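Local coordinates for protein probable 2-dehydro-3-deoxygalactonokinase DgoK1 (Sinorhizobium meliloti, PDB 3T69) that probably phosphorylates 2-dehydro-3-deoxy-D-galactonate with ATP, a step in the breakdown of galactose and D-galactonate, at residues B[147-152]-B[272-277]. Residues are numbered along the deposited sequence; the frame is centred on the assembly and turned at random.
Sequences CMPGTH and TLYRTA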
loop_
_atom_site.group_PDB
_atom_site.type_symbol
_atom_site.label_atom_id
_atom_site.label_comp_id
_atom_site.label_asym_id
_atom_site.label_seq_id
_atom_site.Cartn_x
_atom_site.Cartn_y
_atom_site.Cartn_z
ATOM N N CYS B 147 10.154 -18.326 6.711
ATOM C CA CYS B 147 9.306 -17.330 6.082
ATOM C C CYS B 147 7.950 -17.905 5.997
ATOM O O CYS B 147 7.790 -18.979 5.441
ATOM C CB CYS B 147 9.821 -16.976 4.670
ATOM S SG CYS B 147 8.640 -16.252 3.464
ATOM N N MET B 148 6.949 -17.184 6.513
ATOM C CA MET B 148 5.578 -17.703 6.526
ATOM C C MET B 148 4.602 -16.768 5.815
ATOM O O MET B 148 3.905 -16.040 6.462
ATOM C CB MET B 148 5.132 -18.003 7.992
ATOM C CG MET B 148 6.238 -18.686 8.864
ATOM S SD MET B 148 5.958 -18.940 10.622
ATOM C CE MET B 148 4.420 -19.800 10.417
ATOM N N PRO B 149 4.529 -16.817 4.468
ATOM C CA PRO B 149 3.719 -15.917 3.630
ATOM C C PRO B 149 2.267 -15.981 4.011
ATOM O O PRO B 149 1.939 -16.838 4.780
ATOM C CB PRO B 149 3.879 -16.525 2.246
ATOM C CG PRO B 149 4.211 -17.979 2.498
ATOM C CD PRO B 149 5.148 -17.876 3.646
ATOM N N GLY B 150 1.425 -15.103 3.426
ATOM C CA GLY B 150 -0.045 -14.974 3.663
ATOM C C GLY B 150 -0.493 -13.491 3.625
ATOM O O GLY B 150 0.279 -12.631 3.274
ATOM N N THR B 151 -1.739 -13.178 3.977
ATOM C CA THR B 151 -2.126 -11.779 4.195
ATOM C C THR B 151 -1.035 -10.962 4.898
ATOM O O THR B 151 -0.711 -9.862 4.465
ATOM C CB THR B 151 -3.347 -11.683 5.086
ATOM O OG1 THR B 151 -4.380 -12.494 4.536
ATOM C CG2 THR B 151 -3.830 -10.282 5.131
ATOM N N HIS B 152 -0.513 -11.493 6.009
ATOM C CA HIS B 152 0.600 -10.897 6.727
ATOM C C HIS B 152 1.760 -11.911 6.710
ATOM O O HIS B 152 1.613 -13.044 7.128
ATOM C CB HIS B 152 0.243 -10.561 8.190
ATOM C CG HIS B 152 -0.850 -9.537 8.363
ATOM N ND1 HIS B 152 -1.573 -9.424 9.536
ATOM C CD2 HIS B 152 -1.332 -8.580 7.535
ATOM C CE1 HIS B 152 -2.458 -8.446 9.419
ATOM N NE2 HIS B 152 -2.349 -7.933 8.206
ATOM N N THR B 272 4.010 -21.675 -3.962
ATOM C CA THR B 272 4.753 -21.748 -5.231
ATOM C C THR B 272 5.358 -20.362 -5.506
ATOM O O THR B 272 6.610 -20.185 -5.480
ATOM C CB THR B 272 3.853 -22.271 -6.411
ATOM O OG1 THR B 272 3.505 -23.649 -6.194
ATOM C CG2 THR B 272 4.562 -22.166 -7.752
ATOM N N LEU B 273 4.473 -19.383 -5.694
ATOM C CA LEU B 273 4.850 -17.966 -5.819
ATOM C C LEU B 273 6.051 -17.510 -4.964
ATOM O O LEU B 273 6.979 -16.890 -5.482
ATOM C CB LEU B 273 3.640 -17.104 -5.519
ATOM C CG LEU B 273 3.518 -15.778 -6.276
ATOM C CD1 LEU B 273 3.642 -15.972 -7.795
ATOM C CD2 LEU B 273 2.159 -15.130 -5.939
ATOM N N TYR B 274 6.071 -17.840 -3.677
ATOM C CA TYR B 274 7.212 -17.470 -2.855
ATOM C C TYR B 274 8.516 -18.235 -3.082
ATOM O O TYR B 274 9.609 -17.666 -2.908
ATOM C CB TYR B 274 6.860 -17.479 -1.364
ATOM C CG TYR B 274 6.245 -16.188 -0.845
ATOM C CD1 TYR B 274 6.979 -15.314 -0.044
ATOM C CD2 TYR B 274 4.943 -15.841 -1.152
ATOM C CE1 TYR B 274 6.414 -14.110 0.459
ATOM C CE2 TYR B 274 4.378 -14.653 -0.654
ATOM C CZ TYR B 274 5.122 -13.799 0.132
ATOM O OH TYR B 274 4.546 -12.648 0.616
ATOM N N ARG B 275 8.426 -19.520 -3.454
ATOM C CA ARG B 275 9.657 -20.329 -3.628
ATOM C C ARG B 275 10.267 -19.775 -4.881
ATOM O O ARG B 275 11.493 -19.571 -4.979
ATOM C CB ARG B 275 9.341 -21.851 -3.795
ATOM N N THR B 276 9.371 -19.516 -5.833
ATOM C CA THR B 276 9.739 -18.950 -7.117
ATOM C C THR B 276 10.457 -17.623 -6.871
ATOM O O THR B 276 11.591 -17.387 -7.341
ATOM C CB THR B 276 8.479 -18.732 -7.936
ATOM O OG1 THR B 276 7.819 -19.985 -8.092
ATOM C CG2 THR B 276 8.774 -18.149 -9.289
ATOM N N ALA B 277 9.806 -16.781 -6.077
ATOM C CA ALA B 277 10.340 -15.484 -5.803
ATOM C C ALA B 277 11.633 -15.590 -4.991
ATOM O O ALA B 277 12.587 -14.856 -5.237
ATOM C CB ALA B 277 9.270 -14.623 -5.117
#
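In this kinase of the ASKHA (actin-like ATPase) type, Cys-147 near the end of strand 143-148 and Pro-149 just after it meet Tyr-274 of helix 268-280. Strand 143-148 runs parallel to strand 261-264 in a mixed sheet. The helix follows strand 261-264 in a strand-turn-helix unit whose glycine-rich turn is consistent with a nucleotide-binding loop. The main element is a CH-pi interaction. CB of Pro-149 sits over one face of the Tyr-274 ring, 3.5 Å from the ring centroid and 12° off the ring normal. Its nearest ring atom is CE2 of Tyr-274, also at 3.5 Å. Cys-147 adds a looser sulfur-aromatic contact. Its SG is anti to the backbone N (chi1 158°), a turn that carries the sulfur to 4.0 Å from CD1 of Tyr-274. The approach is oblique, 56° off the ring normal. Leu-264 of strand 261-264 touches all three side chains. The phenol end reaches past the proline: OH of Tyr-274 hydrogen-bonds to OE1 of Glu-248 and OG1 of Thr-171. These two bonds fix the far end of the ring and satisfy its hydroxyl. A leucine in place of Tyr-274 has neither ring nor hydroxyl, and would probably leave CB of Pro-149 without a face to lie on and Glu-248 and Thr-171 without their shared partner. In the deposited structure that CB lies 3.4 Å above the plane of the Tyr-274 ring, over its centre.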